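Local coordinates for pirin-like protein YHAK (Escherichia coli, PDB 2VEC) that lacks quercetin 2,3-dioxygenase activity, although it belongs to the pirin family, and is probably a redox-sensitive cytosolic bicupin, at residues G201-L206 and F232-A237. Residues are numbered along the deposited sequence; the frame is centred on the assembly and turned at random.
Sequences GPRAYL and FIRDEA
Tyr205 drives the CD1 corner of its ring into the face of Phe232, 3.4 Å above the plane and over its centre; with centroids 4.7 Å apart and planes at 61°, the pair is edge-to-face, the Tyr205 edge standing on the Phe232 face. The aliphatic stem of Arg203 comes obliquely against the Phe232 ring, its CD 3.9 Å from Phe232 CD1. Farther out, the CD methylene of Arg234 is the bump that sits on one face of the Arg203 guanidinium, offset toward its rim, and Arg203 NH2 is paired with the terminal carboxylate of Val256, which probably offsets the nearby Arg234 charge. These residues belong to the C-terminal cupin domain, where 230-234 is an outermost strand of its sheet and runs antiparallel to 203-208. Ala204 and Ile233 form a hydrogen-bonded pair, Ala204 N to Ile233 O 2.8 Å and Ile233 N to Ala204 O 2.7 Å. Their side chains lie on the opposite face, where both touch Ile239 of strand 238-243, and Ile233 CD1 abuts Leu206 CD1 at 3.5 Å. Where the strands end, Pro202 O accepts a nearly straight bond from Asp235 N (2.9 Å, 174° at the hydrogen) and a weak one from Arg234 NE, whose NH2 forms a salt bridge with Asp235 OD1.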
loop_
_atom_site.group_PDB
_atom_site.type_symbol
_atom_site.label_atom_id
_atom_site.label_comp_id
_atom_site.label_asym_id
_atom_site.label_seq_id
_atom_site.Cartn_x
_atom_site.Cartn_y
_atom_site.Cartn_z
ATOM N N GLY A 201 0.218 -3.814 16.213
ATOM C CA GLY A 201 -0.258 -5.203 16.094
ATOM C C GLY A 201 0.877 -6.215 16.092
ATOM O O GLY A 201 2.058 -5.845 16.148
ATOM N N PRO A 202 0.523 -7.511 16.068
ATOM C CA PRO A 202 1.451 -8.624 16.187
ATOM C C PRO A 202 2.017 -9.056 14.820
ATOM O O PRO A 202 2.731 -10.037 14.730
ATOM C CB PRO A 202 0.563 -9.725 16.778
ATOM C CG PRO A 202 -0.763 -9.526 16.067
ATOM C CD PRO A 202 -0.881 -7.973 16.031
ATOM N N ARG A 203 1.678 -8.335 13.764
ATOM C CA ARG A 203 2.084 -8.765 12.413
ATOM C C ARG A 203 2.483 -7.509 11.634
ATOM O O ARG A 203 1.827 -6.474 11.733
ATOM C CB ARG A 203 0.914 -9.490 11.731
ATOM C CG ARG A 203 1.307 -10.244 10.418
ATOM C CD ARG A 203 0.085 -10.934 9.707
ATOM N NE ARG A 203 -0.522 -11.902 10.633
ATOM C CZ ARG A 203 -0.123 -13.134 10.900
ATOM N NH1 ARG A 203 0.905 -13.689 10.265
ATOM N NH2 ARG A 203 -0.797 -13.841 11.806
ATOM N N ALA A 204 3.554 -7.594 10.854
ATOM C CA ALA A 204 3.895 -6.490 9.950
ATOM C C ALA A 204 4.128 -7.062 8.576
ATOM O O ALA A 204 4.571 -8.243 8.436
ATOM C CB ALA A 204 5.135 -5.826 10.410
ATOM N N TYR A 205 3.864 -6.252 7.566
ATOM C CA TYR A 205 4.234 -6.646 6.227
ATOM C C TYR A 205 5.123 -5.534 5.685
ATOM O O TYR A 205 4.781 -4.325 5.769
ATOM C CB TYR A 205 2.983 -6.788 5.354
ATOM C CG TYR A 205 3.297 -7.172 3.922
ATOM C CD1 TYR A 205 3.523 -8.491 3.605
ATOM C CD2 TYR A 205 3.317 -6.215 2.904
ATOM C CE1 TYR A 205 3.841 -8.884 2.278
ATOM C CE2 TYR A 205 3.574 -6.600 1.574
ATOM C CZ TYR A 205 3.861 -7.933 1.295
ATOM O OH TYR A 205 4.163 -8.336 0.021
ATOM N N LEU A 206 6.247 -5.933 5.070
ATOM C CA LEU A 206 7.162 -4.995 4.407
ATOM C C LEU A 206 7.054 -5.173 2.901
ATOM O O LEU A 206 7.046 -6.312 2.436
ATOM C CB LEU A 206 8.610 -5.329 4.797
ATOM C CG LEU A 206 8.854 -5.527 6.300
ATOM C CD1 LEU A 206 10.352 -5.702 6.516
ATOM C CD2 LEU A 206 8.373 -4.310 7.091
ATOM N N PHE A 232 6.360 -10.851 5.368
ATOM C CA PHE A 232 5.605 -10.748 6.627
ATOM C C PHE A 232 6.580 -10.974 7.753
ATOM O O PHE A 232 7.468 -11.864 7.676
ATOM C CB PHE A 232 4.504 -11.816 6.705
ATOM C CG PHE A 232 3.281 -11.484 5.948
ATOM C CD1 PHE A 232 2.284 -10.709 6.544
ATOM C CD2 PHE A 232 3.117 -11.938 4.618
ATOM C CE1 PHE A 232 1.114 -10.394 5.858
ATOM C CE2 PHE A 232 1.963 -11.647 3.909
ATOM C CZ PHE A 232 0.926 -10.877 4.526
ATOM N N ILE A 233 6.385 -10.235 8.827
ATOM C CA ILE A 233 7.181 -10.325 10.029
ATOM C C ILE A 233 6.254 -10.439 11.276
ATOM O O ILE A 233 5.305 -9.696 11.392
ATOM C CB ILE A 233 8.179 -9.118 10.122
ATOM C CG1 ILE A 233 9.358 -9.396 9.149
ATOM C CG2 ILE A 233 8.753 -8.992 11.499
ATOM C CD1 ILE A 233 10.300 -8.257 8.942
ATOM N N ARG A 234 6.535 -11.393 12.179
ATOM C CA ARG A 234 5.641 -11.661 13.327
ATOM C C ARG A 234 6.221 -11.295 14.677
ATOM O O ARG A 234 7.407 -11.505 14.913
ATOM C CB ARG A 234 5.325 -13.168 13.411
ATOM C CG ARG A 234 4.208 -13.628 12.498
ATOM C CD ARG A 234 2.850 -13.058 12.891
ATOM N NE ARG A 234 2.566 -13.162 14.315
ATOM C CZ ARG A 234 1.775 -14.063 14.881
ATOM N NH1 ARG A 234 1.195 -15.000 14.164
ATOM N NH2 ARG A 234 1.584 -14.041 16.196
ATOM N N ASP A 235 5.346 -10.827 15.567
ATOM C CA ASP A 235 5.636 -10.613 16.974
ATOM C C ASP A 235 6.873 -9.762 17.246
ATOM O O ASP A 235 7.611 -10.044 18.183
ATOM C CB ASP A 235 5.784 -11.959 17.716
ATOM C CG ASP A 235 4.504 -12.762 17.729
ATOM O OD1 ASP A 235 3.413 -12.145 17.751
ATOM O OD2 ASP A 235 4.595 -14.013 17.706
ATOM N N GLU A 236 7.094 -8.715 16.461
ATOM C CA GLU A 236 8.169 -7.777 16.783
ATOM C C GLU A 236 7.548 -6.440 17.068
ATOM O O GLU A 236 6.931 -5.850 16.186
ATOM C CB GLU A 236 9.138 -7.615 15.617
ATOM C CG GLU A 236 9.816 -8.899 15.213
ATOM C CD GLU A 236 10.760 -9.416 16.286
ATOM O OE1 GLU A 236 11.091 -8.652 17.207
ATOM O OE2 GLU A 236 11.168 -10.596 16.206
ATOM N N ALA A 237 7.735 -5.943 18.275
ATOM C CA ALA A 237 7.152 -4.664 18.632
ATOM C C ALA A 237 7.913 -3.466 18.035
ATOM O O ALA A 237 7.384 -2.355 18.001
ATOM C CB ALA A 237 7.061 -4.548 20.110
HETATM O O HOH W 1 4.490 -6.961 15.782
#